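Cystalysin (PDB 1C7O) belongs to the class I and II aminotransferase family of pyridoxal-phosphate-dependent proteins and is a two-subunit assembly that here holds PPG in its active-site cleft. Local coordinates at residues 16-21 against 33-38; 198-203 against 228-233; 330-335 against 366-371. One frame throughout, in Å; residues are numbered along the deposited sequence.

Contact 1: residues 16-21 against 33-38; sequences SLKWDL and VVPLSV. With PPG ((2E,3E)-4-(2-aminoethoxy)-2-[({3-hydroxy-2-methyl-5-[(phosphonooxy)methyl]pyridin-4-yl}methyl)imino]but-3-enoic acid), chain I.
Pro35 packs against two consecutive side chains of the first turn of helix 17-25, those of Lys18 and Trp19. Its CG stands 3.7 Å from the centroid of the five-membered ring of Trp19, only 8° off the ring normal, a CH-pi contact over the indole face. Pro35 CD continues across the same face and reaches Trp19 CE2 at 3.6 Å. At the far end of the indole, Val34 CG2 approaches Trp19 CH2 obliquely at 4.0 Å. The aliphatic part of the lysine meets the proline from a second direction, at roughly a right angle to the indole, with Lys18 CG 3.3 Å from Pro35 CG, while Lys18 CB packs 3.7 Å from Val38 CB.

A bend at chi3 (56°) turns the lysine's end toward the carbonyl of Val38, and Lys18 NZ makes a weak bond of 3.5 Å to Val38 O. Its stronger partners are Asp40 and Glu42, both in salt bridges, which probably balance its charge in this buried place. A water extends the join, bonded to Ser37 OG at 2.8 Å and donating to Lys18 O.

One shell further out, Ser16 fixes the start of the helix. As N-cap residue its OG accepts a nearly straight bond from Trp19 N (167°) and a weak one from Lys18 N. Tyr64 of the second subunit packs on Val38, whose CG1 also lies against PPG CGI. A capped helix start laid on an irregular loop segment thus borders a ligand site at the subunit interface, as in the fold-type I architecture of the aminotransferase family.

Contact 2: residues 198-203 against 228-233; sequences LMLWSD and DKTITF. With PPG ((2E,3E)-4-(2-aminoethoxy)-2-[({3-hydroxy-2-methyl-5-[(phosphonooxy)methyl]pyridin-4-yl}methyl)imino]but-3-enoic acid), chain I.
Leu200 and Thr230 lie side by side and point the same way, as directly paired residues of adjacent strands do. Strands 199-203 and 230-234 run parallel and belong to one beta-alpha-beta unit in the mixed sheet of this aminotransferase-family fold. Backbone bonds alternate between the strands: Leu200 N to Lys229 O, Ile231 N to Leu200 O (2.8 Å, 170°), a weak one from Ser202 N to Ile231 O, and Phe233 N to Ser202 O.

On the face carrying Leu200 and Thr230 the fit is close. Thr230 OG1, bonded to Leu226 O, rests 3.4 Å from Leu200 CB, and Thr230 CG2 covers the carbonyl oxygen of Leu200.

The opposite face is made of larger pieces. Ile231 CD1 fits against the notch formed by Met199 CE, at 3.9 Å, and Trp201 CD1, at 3.8 Å; the bend in the methionine chain (chi3 84°) brings that methyl to the in-plane edge of the indole. Phe233 enters edge-on, its CE1 3.7 Å from Trp201 CB and its CD1 3.8 Å from Asp203 CA, so the ring rim lies along the strand from Trp201 CB to the Asp203 backbone. Ile231 CG2 backs one face of the phenyl ring, offset toward its rim. Val98 of helix 98-109 touches both Asp203 and Phe233.

At the far end, the extended chain of Lys229 runs across to Leu198, whose O takes a weak bond from NZ; Val193 O is the stronger partner. Where the strand meets the ligand, Asp203 OD2 accepts from Ile205 N, while Asp203 OD1 lies 2.7 Å from PPG N1.

Contact 3: residues 330-335 against 366-371; sequences IDFRAL and GFERIN. With PPG ((2E,3E)-4-(2-aminoethoxy)-2-[({3-hydroxy-2-methyl-5-[(phosphonooxy)methyl]pyridin-4-yl}methyl)imino]but-3-enoic acid), chain I.
Ile330 and Glu368 form an antiparallel hydrogen-bonded pair, gripped in both directions: Ile330 N to Glu368 O and Glu368 N to Ile330 O are each 2.8 Å. As the first strand ends, Phe332 N still reaches Gly366 O at 2.8 Å. Between these bonds comes the non-hydrogen-bonded pair of Asp331 and Phe367.

The charged interactions gather at Asp331. Arg333 grips its carboxylate side-on, with NE 2.8 Å from Asp331 OD1 and NH2 3.1 Å from Asp331 OD2. The backbone N of Arg333 also donates to Asp331 OD1, closing an Asx turn, and does so from the face opposite to NE. Glu144 gives NH2 a second salt bridge.

Flat groups then pile up on Phe367. The Asp331 carboxylate is stacked on one face of the ring, their planes 22° apart, with OD1 offset toward the rim. Phe367 CZ in turn lies 3.4 Å above the guanidinium plane of Arg333, over its centre, although the two planes are tilted by 45°. The phenyl ring also stacks with Trp329.

Aliphatic and aromatic carbons meet on the side of Ile330 and Glu368: Phe332 CD1 and CE1 touch the aliphatic CG of Glu368, whose chain is bent at chi2, and Ile330 CD1 touches Ile370 CG2. Met342 and Met346 of helix 339-350 cover Phe332 and Glu368.

Arg369 points away from this pairing: its NH1 and NH2 bond to PPG O3B and O2B at 2.7 and 2.8 Å. This paired arginine-carboxylate grip is a hallmark of the active site in the aminotransferase family.

How the contacts relate
PPG is the common reference point: contact 2 meets its pyridine nitrogen through Asp203, contact 3 its carboxylate through Arg369, and contact 1 its amino-terminated arm through Leu17 and Val38. Contacts 1 and 3 touch directly, their centres 18 Å apart. Val38 O lies 2.9 Å from Asn371 ND2 and Leu36 O 3.0 Å from Asn371 N, both probable hydrogen bonds, and Ser37 O accepts from Arg369 NH2. Contact 2 lies apart, its nearest atoms about 14 Å from contact 1 and about 11 Å from contact 3, and PPG, which touches all three, spans the space between them. Ala39, Val98 and Val99 of the same chain, and Tyr64 of the second subunit, also hydrogen-bond to PPG.

Contact 1: residues 16-21 against 33-38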
loop_
_atom_site.group_PDB
_atom_site.type_symbol
_atom_site.label_atom_id
_atom_site.label_comp_id
_atom_site.label_asym_id
_atom_site.label_seq_id
_atom_site.Cartn_x
_atom_site.Cartn_y
_atom_site.Cartn_z
ATOM N N SER A 16 -0.259 14.344 9.627
ATOM C CA SER A 16 1.091 13.871 9.919
ATOM C C SER A 16 1.078 12.993 11.157
ATOM O O SER A 16 0.568 13.399 12.199
ATOM C CB SER A 16 2.033 15.051 10.160
ATOM O OG SER A 16 3.267 14.601 10.691
ATOM N N LEU A 17 1.635 11.793 11.051
ATOM C CA LEU A 17 1.669 10.909 12.206
ATOM C C LEU A 17 2.568 11.481 13.296
ATOM O O LEU A 17 2.306 11.305 14.484
ATOM C CB LEU A 17 2.115 9.501 11.799
ATOM C CG LEU A 17 0.969 8.675 11.191
ATOM C CD1 LEU A 17 0.611 9.187 9.809
ATOM C CD2 LEU A 17 1.371 7.232 11.100
ATOM N N LYS A 18 3.605 12.200 12.890
ATOM C CA LYS A 18 4.515 12.801 13.849
ATOM C C LYS A 18 3.842 13.917 14.634
ATOM O O LYS A 18 3.763 13.859 15.860
ATOM C CB LYS A 18 5.764 13.358 13.152
ATOM C CG LYS A 18 6.481 14.415 13.991
ATOM C CD LYS A 18 7.924 14.594 13.598
ATOM C CE LYS A 18 8.081 14.929 12.139
ATOM N NZ LYS A 18 9.521 14.960 11.780
ATOM N N TRP A 19 3.364 14.939 13.937
ATOM C CA TRP A 19 2.716 16.045 14.629
ATOM C C TRP A 19 1.505 15.590 15.427
ATOM O O TRP A 19 1.378 15.941 16.593
ATOM C CB TRP A 19 2.329 17.160 13.649
ATOM C CG TRP A 19 3.516 17.956 13.171
ATOM C CD1 TRP A 19 4.569 17.496 12.425
ATOM C CD2 TRP A 19 3.786 19.342 13.430
ATOM N NE1 TRP A 19 5.475 18.509 12.204
ATOM C CE2 TRP A 19 5.023 19.652 12.811
ATOM C CE3 TRP A 19 3.104 20.352 14.128
ATOM C CZ2 TRP A 19 5.594 20.931 12.870
ATOM C CZ3 TRP A 19 3.669 21.627 14.186
ATOM C CH2 TRP A 19 4.907 21.903 13.559
ATOM N N ASP A 20 0.627 14.801 14.818
ATOM C CA ASP A 20 -0.566 14.320 15.521
ATOM C C ASP A 20 -0.200 13.561 16.788
ATOM O O ASP A 20 -0.894 13.655 17.803
ATOM C CB ASP A 20 -1.407 13.413 14.616
ATOM C CG ASP A 20 -2.117 14.175 13.520
ATOM O OD1 ASP A 20 -1.924 15.409 13.415
ATOM O OD2 ASP A 20 -2.871 13.528 12.759
ATOM N N LEU A 21 0.885 12.797 16.720
ATOM C CA LEU A 21 1.346 12.031 17.872
ATOM C C LEU A 21 1.744 12.986 18.995
ATOM O O LEU A 21 1.473 12.729 20.168
ATOM C CB LEU A 21 2.543 11.165 17.493
ATOM C CG LEU A 21 3.137 10.387 18.670
ATOM C CD1 LEU A 21 2.051 9.513 19.307
ATOM C CD2 LEU A 21 4.311 9.538 18.190
ATOM N N VAL A 33 6.263 24.841 18.886
ATOM C CA VAL A 33 7.021 23.604 19.018
ATOM C C VAL A 33 6.933 22.696 17.805
ATOM O O VAL A 33 5.840 22.412 17.301
ATOM C CB VAL A 33 6.545 22.780 20.242
ATOM C CG1 VAL A 33 7.259 21.420 20.271
ATOM C CG2 VAL A 33 6.801 23.550 21.529
ATOM N N VAL A 34 8.095 22.238 17.352
ATOM C CA VAL A 34 8.195 21.323 16.224
ATOM C C VAL A 34 8.685 19.983 16.772
ATOM O O VAL A 34 9.701 19.918 17.451
ATOM C CB VAL A 34 9.206 21.837 15.174
ATOM C CG1 VAL A 34 9.505 20.736 14.147
ATOM C CG2 VAL A 34 8.639 23.086 14.483
ATOM N N PRO A 35 7.945 18.898 16.516
ATOM C CA PRO A 35 8.385 17.595 17.022
ATOM C C PRO A 35 9.646 17.097 16.305
ATOM O O PRO A 35 9.871 17.413 15.134
ATOM C CB PRO A 35 7.162 16.703 16.791
ATOM C CG PRO A 35 6.488 17.339 15.621
ATOM C CD PRO A 35 6.604 18.811 15.916
ATOM N N LEU A 36 10.469 16.324 17.014
ATOM C CA LEU A 36 11.712 15.807 16.448
ATOM C C LEU A 36 11.845 14.303 16.638
ATOM O O LEU A 36 12.944 13.803 16.884
ATOM C CB LEU A 36 12.905 16.493 17.107
ATOM C CG LEU A 36 12.955 18.023 17.059
ATOM C CD1 LEU A 36 14.127 18.499 17.890
ATOM C CD2 LEU A 36 13.081 18.510 15.627
ATOM N N SER A 37 10.731 13.588 16.519
ATOM C CA SER A 37 10.707 12.137 16.699
ATOM C C SER A 37 10.733 11.355 15.380
ATOM O O SER A 37 11.796 11.129 14.804
ATOM C CB SER A 37 9.465 11.746 17.499
ATOM O OG SER A 37 8.288 12.236 16.879
ATOM N N VAL A 38 9.555 10.948 14.917
ATOM C CA VAL A 38 9.386 10.192 13.676
ATOM C C VAL A 38 10.361 10.556 12.557
ATOM O O VAL A 38 10.653 11.723 12.324
ATOM C CB VAL A 38 7.947 10.353 13.145
ATOM C CG1 VAL A 38 7.772 9.581 11.838
ATOM C CG2 VAL A 38 6.957 9.846 14.190
HETATM N N1 PPG I . 13.541 0.676 8.181
HETATM C C2 PPG I . 14.317 1.483 9.002
HETATM C C2A PPG I . 15.626 0.902 9.422
HETATM C C3 PPG I . 13.790 2.814 9.331
HETATM O O3 PPG I . 14.628 3.529 10.164
HETATM C C4 PPG I . 12.551 3.238 8.823
HETATM C C4A PPG I . 11.970 4.553 9.350
HETATM C C5 PPG I . 11.792 2.265 7.940
HETATM C C6 PPG I . 12.343 1.018 7.666
HETATM C C5A PPG I . 10.352 2.601 7.386
HETATM O OP4 PPG I . 10.213 2.227 6.001
HETATM P P PPG I . 8.759 2.260 5.296
HETATM O OP1 PPG I . 7.961 1.212 5.974
HETATM O OP2 PPG I . 8.995 1.975 3.803
HETATM O OP3 PPG I . 8.250 3.642 5.466
HETATM N N4A PPG I . 11.268 4.359 10.599
HETATM C CAI PPG I . 10.747 5.545 11.301
HETATM C CBC PPG I . 11.499 6.058 12.494
HETATM O O2B PPG I . 11.040 7.151 13.236
HETATM O O3B PPG I . 12.615 5.477 12.841
HETATM C CBI PPG I . 9.588 6.232 10.800
HETATM C CGI PPG I . 8.335 6.128 11.462
HETATM O OET PPG I . 7.602 4.874 11.555
HETATM C CEI PPG I . 6.235 5.236 12.066
HETATM C CFI PPG I . 5.506 6.121 11.031
HETATM N NI PPG I . 4.226 6.562 11.488
HETATM O O HOH W 1 6.000 13.337 17.957
#

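Contact 2: residues 198-203 against 228-233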
loop_
_atom_site.group_PDB
_atom_site.type_symbol
_atom_site.label_atom_id
_atom_site.label_comp_id
_atom_site.label_asym_id
_atom_site.label_seq_id
_atom_site.Cartn_x
_atom_site.Cartn_y
_atom_site.Cartn_z
ATOM N N LEU A 198 22.391 -19.019 7.227
ATOM C CA LEU A 198 21.625 -17.801 7.445
ATOM C C LEU A 198 21.347 -17.009 6.171
ATOM O O LEU A 198 22.203 -16.884 5.291
ATOM C CB LEU A 198 22.341 -16.872 8.430
ATOM C CG LEU A 198 22.408 -17.214 9.915
ATOM C CD1 LEU A 198 23.123 -16.083 10.635
ATOM C CD2 LEU A 198 21.012 -17.417 10.482
ATOM N N MET A 199 20.125 -16.496 6.081
ATOM C CA MET A 199 19.734 -15.646 4.971
ATOM C C MET A 199 20.115 -14.256 5.469
ATOM O O MET A 199 20.251 -14.043 6.680
ATOM C CB MET A 199 18.222 -15.683 4.739
ATOM C CG MET A 199 17.724 -16.805 3.860
ATOM S SD MET A 199 16.000 -16.535 3.381
ATOM C CE MET A 199 16.187 -15.452 1.991
ATOM N N LEU A 200 20.289 -13.317 4.550
ATOM C CA LEU A 200 20.622 -11.958 4.936
ATOM C C LEU A 200 19.537 -10.998 4.466
ATOM O O LEU A 200 19.267 -10.881 3.266
ATOM C CB LEU A 200 21.975 -11.545 4.354
ATOM C CG LEU A 200 22.371 -10.092 4.622
ATOM C CD1 LEU A 200 22.270 -9.813 6.112
ATOM C CD2 LEU A 200 23.783 -9.825 4.105
ATOM N N TRP A 201 18.906 -10.330 5.428
ATOM C CA TRP A 201 17.860 -9.350 5.162
ATOM C C TRP A 201 18.428 -7.985 5.538
ATOM O O TRP A 201 18.255 -7.526 6.666
ATOM C CB TRP A 201 16.613 -9.636 6.014
ATOM C CG TRP A 201 16.008 -11.000 5.796
ATOM C CD1 TRP A 201 16.219 -11.835 4.732
ATOM C CD2 TRP A 201 15.119 -11.693 6.679
ATOM N NE1 TRP A 201 15.525 -13.007 4.902
ATOM C CE2 TRP A 201 14.841 -12.950 6.089
ATOM C CE3 TRP A 201 14.528 -11.379 7.915
ATOM C CZ2 TRP A 201 14.004 -13.892 6.694
ATOM C CZ3 TRP A 201 13.692 -12.322 8.518
ATOM C CH2 TRP A 201 13.442 -13.564 7.904
ATOM N N SER A 202 19.114 -7.344 4.598
ATOM C CA SER A 202 19.716 -6.043 4.860
ATOM C C SER A 202 18.807 -4.863 4.502
ATOM O O SER A 202 18.536 -4.588 3.335
ATOM C CB SER A 202 21.038 -5.922 4.106
ATOM O OG SER A 202 21.749 -4.766 4.514
ATOM N N ASP A 203 18.343 -4.166 5.528
ATOM C CA ASP A 203 17.473 -3.011 5.362
ATOM C C ASP A 203 18.395 -1.813 5.230
ATOM O O ASP A 203 18.975 -1.362 6.213
ATOM C CB ASP A 203 16.585 -2.889 6.602
ATOM C CG ASP A 203 15.723 -1.649 6.601
ATOM O OD1 ASP A 203 14.797 -1.612 7.434
ATOM O OD2 ASP A 203 15.962 -0.722 5.797
ATOM N N ASP A 228 23.537 -14.163 -3.368
ATOM C CA ASP A 228 22.715 -15.313 -3.753
ATOM C C ASP A 228 21.653 -15.687 -2.721
ATOM O O ASP A 228 20.637 -16.295 -3.058
ATOM C CB ASP A 228 23.599 -16.531 -4.045
ATOM C CG ASP A 228 24.276 -16.455 -5.409
ATOM O OD1 ASP A 228 25.135 -17.315 -5.692
ATOM O OD2 ASP A 228 23.952 -15.545 -6.204
ATOM N N LYS A 229 21.886 -15.342 -1.462
ATOM C CA LYS A 229 20.905 -15.619 -0.420
ATOM C C LYS A 229 20.629 -14.351 0.376
ATOM O O LYS A 229 20.486 -14.391 1.600
ATOM C CB LYS A 229 21.386 -16.740 0.516
ATOM C CG LYS A 229 22.672 -16.468 1.267
ATOM C CD LYS A 229 22.943 -17.583 2.262
ATOM C CE LYS A 229 24.257 -17.384 2.994
ATOM N NZ LYS A 229 24.512 -18.485 3.967
ATOM N N THR A 230 20.551 -13.223 -0.323
ATOM C CA THR A 230 20.291 -11.944 0.332
ATOM C C THR A 230 19.128 -11.161 -0.277
ATOM O O THR A 230 18.904 -11.178 -1.491
ATOM C CB THR A 230 21.539 -11.023 0.305
ATOM O OG1 THR A 230 22.600 -11.624 1.050
ATOM C CG2 THR A 230 21.226 -9.676 0.927
ATOM N N ILE A 231 18.395 -10.475 0.597
ATOM C CA ILE A 231 17.277 -9.627 0.209
ATOM C C ILE A 231 17.663 -8.256 0.721
ATOM O O ILE A 231 17.869 -8.087 1.919
ATOM C CB ILE A 231 15.983 -10.027 0.915
ATOM C CG1 ILE A 231 15.588 -11.452 0.537
ATOM C CG2 ILE A 231 14.879 -9.061 0.545
ATOM C CD1 ILE A 231 14.429 -11.985 1.353
ATOM N N THR A 232 17.774 -7.280 -0.175
ATOM C CA THR A 232 18.139 -5.923 0.225
ATOM C C THR A 232 16.940 -4.978 0.135
ATOM O O THR A 232 16.384 -4.780 -0.941
ATOM C CB THR A 232 19.267 -5.366 -0.664
ATOM O OG1 THR A 232 20.410 -6.227 -0.583
ATOM C CG2 THR A 232 19.658 -3.968 -0.215
ATOM N N PHE A 233 16.548 -4.389 1.259
ATOM C CA PHE A 233 15.419 -3.468 1.265
ATOM C C PHE A 233 15.852 -2.029 0.985
ATOM O O PHE A 233 16.612 -1.433 1.764
ATOM C CB PHE A 233 14.704 -3.515 2.616
ATOM C CG PHE A 233 14.317 -4.896 3.061
ATOM C CD1 PHE A 233 15.062 -5.562 4.024
ATOM C CD2 PHE A 233 13.188 -5.520 2.538
ATOM C CE1 PHE A 233 14.695 -6.823 4.468
ATOM C CE2 PHE A 233 12.808 -6.789 2.978
ATOM C CZ PHE A 233 13.566 -7.440 3.946
HETATM N N1 PPG I . 13.541 0.676 8.181
HETATM C C2 PPG I . 14.317 1.483 9.002
HETATM C C2A PPG I . 15.626 0.902 9.422
HETATM C C3 PPG I . 13.790 2.814 9.331
HETATM O O3 PPG I . 14.628 3.529 10.164
HETATM C C4 PPG I . 12.551 3.238 8.823
HETATM C C4A PPG I . 11.970 4.553 9.350
HETATM C C5 PPG I . 11.792 2.265 7.940
HETATM C C6 PPG I . 12.343 1.018 7.666
HETATM C C5A PPG I . 10.352 2.601 7.386
HETATM O OP4 PPG I . 10.213 2.227 6.001
HETATM P P PPG I . 8.759 2.260 5.296
HETATM O OP1 PPG I . 7.961 1.212 5.974
HETATM O OP2 PPG I . 8.995 1.975 3.803
HETATM O OP3 PPG I . 8.250 3.642 5.466
HETATM N N4A PPG I . 11.268 4.359 10.599
HETATM C CAI PPG I . 10.747 5.545 11.301
HETATM C CBC PPG I . 11.499 6.058 12.494
HETATM O O2B PPG I . 11.040 7.151 13.236
HETATM O O3B PPG I . 12.615 5.477 12.841
HETATM C CBI PPG I . 9.588 6.232 10.800
HETATM C CGI PPG I . 8.335 6.128 11.462
HETATM O OET PPG I . 7.602 4.874 11.555
HETATM C CEI PPG I . 6.235 5.236 12.066
HETATM C CFI PPG I . 5.506 6.121 11.031
HETATM N NI PPG I . 4.226 6.562 11.488
#

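Contact 3: residues 330-335 against 366-371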
loop_
_atom_site.group_PDB
_atom_site.type_symbol
_atom_site.label_atom_id
_atom_site.label_comp_id
_atom_site.label_asym_id
_atom_site.label_seq_id
_atom_site.Cartn_x
_atom_site.Cartn_y
_atom_site.Cartn_z
ATOM N N ILE A 330 21.469 10.491 21.375
ATOM C CA ILE A 330 21.929 11.285 22.516
ATOM C C ILE A 330 21.862 10.511 23.835
ATOM O O ILE A 330 20.837 9.911 24.157
ATOM C CB ILE A 330 21.088 12.584 22.666
ATOM C CG1 ILE A 330 20.924 13.270 21.304
ATOM C CG2 ILE A 330 21.771 13.542 23.640
ATOM C CD1 ILE A 330 19.976 14.452 21.320
ATOM N N ASP A 331 22.951 10.563 24.603
ATOM C CA ASP A 331 23.059 9.858 25.880
ATOM C C ASP A 331 22.765 10.719 27.120
ATOM O O ASP A 331 23.615 11.486 27.580
ATOM C CB ASP A 331 24.461 9.227 25.977
ATOM C CG ASP A 331 24.714 8.519 27.309
ATOM O OD1 ASP A 331 23.743 8.158 28.014
ATOM O OD2 ASP A 331 25.906 8.311 27.637
ATOM N N PHE A 332 21.556 10.568 27.659
ATOM C CA PHE A 332 21.125 11.310 28.846
ATOM C C PHE A 332 21.268 10.471 30.117
ATOM O O PHE A 332 20.610 10.745 31.126
ATOM C CB PHE A 332 19.654 11.734 28.725
ATOM C CG PHE A 332 19.411 12.867 27.769
ATOM C CD1 PHE A 332 19.269 12.635 26.408
ATOM C CD2 PHE A 332 19.281 14.169 28.237
ATOM C CE1 PHE A 332 18.995 13.680 25.532
ATOM C CE2 PHE A 332 19.008 15.216 27.367
ATOM C CZ PHE A 332 18.864 14.971 26.014
ATOM N N ARG A 333 22.119 9.453 30.078
ATOM C CA ARG A 333 22.294 8.590 31.240
ATOM C C ARG A 333 22.742 9.314 32.517
ATOM O O ARG A 333 22.230 9.043 33.608
ATOM C CB ARG A 333 23.257 7.445 30.899
ATOM C CG ARG A 333 22.580 6.312 30.108
ATOM C CD ARG A 333 23.532 5.175 29.753
ATOM N NE ARG A 333 24.587 5.607 28.839
ATOM C CZ ARG A 333 25.481 4.788 28.293
ATOM N NH1 ARG A 333 25.441 3.494 28.568
ATOM N NH2 ARG A 333 26.416 5.261 27.478
ATOM N N ALA A 334 23.676 10.250 32.383
ATOM C CA ALA A 334 24.171 10.976 33.546
ATOM C C ALA A 334 23.045 11.691 34.285
ATOM O O ALA A 334 23.206 12.085 35.442
ATOM C CB ALA A 334 25.237 11.972 33.122
ATOM N N LEU A 335 21.907 11.849 33.618
ATOM C CA LEU A 335 20.754 12.521 34.208
ATOM C C LEU A 335 20.105 11.655 35.288
ATOM O O LEU A 335 19.241 12.113 36.038
ATOM C CB LEU A 335 19.732 12.839 33.119
ATOM C CG LEU A 335 19.111 14.233 33.138
ATOM C CD1 LEU A 335 20.196 15.281 32.933
ATOM C CD2 LEU A 335 18.062 14.331 32.040
ATOM N N GLY A 366 17.829 5.486 28.482
ATOM C CA GLY A 366 18.721 6.553 28.891
ATOM C C GLY A 366 19.111 7.415 27.710
ATOM O O GLY A 366 19.680 8.495 27.881
ATOM N N PHE A 367 18.810 6.941 26.506
ATOM C CA PHE A 367 19.139 7.687 25.293
ATOM C C PHE A 367 17.902 8.334 24.696
ATOM O O PHE A 367 16.774 8.016 25.080
ATOM C CB PHE A 367 19.770 6.776 24.231
ATOM C CG PHE A 367 21.072 6.156 24.651
ATOM C CD1 PHE A 367 21.092 5.085 25.541
ATOM C CD2 PHE A 367 22.281 6.659 24.175
ATOM C CE1 PHE A 367 22.293 4.526 25.954
ATOM C CE2 PHE A 367 23.492 6.108 24.582
ATOM C CZ PHE A 367 23.495 5.037 25.475
ATOM N N GLU A 368 18.135 9.238 23.746
ATOM C CA GLU A 368 17.071 9.944 23.040
ATOM C C GLU A 368 17.514 10.066 21.583
ATOM O O GLU A 368 18.695 10.293 21.310
ATOM C CB GLU A 368 16.874 11.352 23.616
ATOM C CG GLU A 368 16.496 11.416 25.081
ATOM C CD GLU A 368 15.091 10.923 25.355
ATOM O OE1 GLU A 368 14.653 11.006 26.523
ATOM O OE2 GLU A 368 14.420 10.451 24.410
ATOM N N ARG A 369 16.580 9.908 20.648
ATOM C CA ARG A 369 16.915 10.035 19.234
ATOM C C ARG A 369 16.312 11.333 18.698
ATOM O O ARG A 369 15.099 11.518 18.714
ATOM C CB ARG A 369 16.374 8.850 18.433
ATOM C CG ARG A 369 17.112 8.628 17.118
ATOM C CD ARG A 369 16.358 7.697 16.212
ATOM N NE ARG A 369 15.127 8.316 15.751
ATOM C CZ ARG A 369 14.212 7.697 15.017
ATOM N NH1 ARG A 369 14.399 6.433 14.664
ATOM N NH2 ARG A 369 13.113 8.343 14.639
ATOM N N ILE A 370 17.166 12.232 18.229
ATOM C CA ILE A 370 16.711 13.510 17.707
ATOM C C ILE A 370 16.740 13.545 16.182
ATOM O O ILE A 370 17.724 13.134 15.560
ATOM C CB ILE A 370 17.586 14.654 18.252
ATOM C CG1 ILE A 370 17.009 16.008 17.839
ATOM C CG2 ILE A 370 19.014 14.503 17.731
ATOM C CD1 ILE A 370 17.771 17.194 18.419
ATOM N N ASN A 371 15.650 14.027 15.589
ATOM C CA ASN A 371 15.550 14.133 14.134
ATOM C C ASN A 371 16.201 15.437 13.693
ATOM O O ASN A 371 15.693 16.516 13.987
ATOM C CB ASN A 371 14.091 14.132 13.689
ATOM C CG ASN A 371 13.952 14.065 12.190
ATOM O OD1 ASN A 371 14.724 14.686 11.460
ATOM N ND2 ASN A 371 12.961 13.315 11.716
HETATM N N1 PPG I . 13.541 0.676 8.181
HETATM C C2 PPG I . 14.317 1.483 9.002
HETATM C C2A PPG I . 15.626 0.902 9.422
HETATM C C3 PPG I . 13.790 2.814 9.331
HETATM O O3 PPG I . 14.628 3.529 10.164
HETATM C C4 PPG I . 12.551 3.238 8.823
HETATM C C4A PPG I . 11.970 4.553 9.350
HETATM C C5 PPG I . 11.792 2.265 7.940
HETATM C C6 PPG I . 12.343 1.018 7.666
HETATM C C5A PPG I . 10.352 2.601 7.386
HETATM O OP4 PPG I . 10.213 2.227 6.001
HETATM P P PPG I . 8.759 2.260 5.296
HETATM O OP1 PPG I . 7.961 1.212 5.974
HETATM O OP2 PPG I . 8.995 1.975 3.803
HETATM O OP3 PPG I . 8.250 3.642 5.466
HETATM N N4A PPG I . 11.268 4.359 10.599
HETATM C CAI PPG I . 10.747 5.545 11.301
HETATM C CBC PPG I . 11.499 6.058 12.494
HETATM O O2B PPG I . 11.040 7.151 13.236
HETATM O O3B PPG I . 12.615 5.477 12.841
HETATM C CBI PPG I . 9.588 6.232 10.800
HETATM C CGI PPG I . 8.335 6.128 11.462
HETATM O OET PPG I . 7.602 4.874 11.555
HETATM C CEI PPG I . 6.235 5.236 12.066
HETATM C CFI PPG I . 5.506 6.121 11.031
HETATM N NI PPG I . 4.226 6.562 11.488
#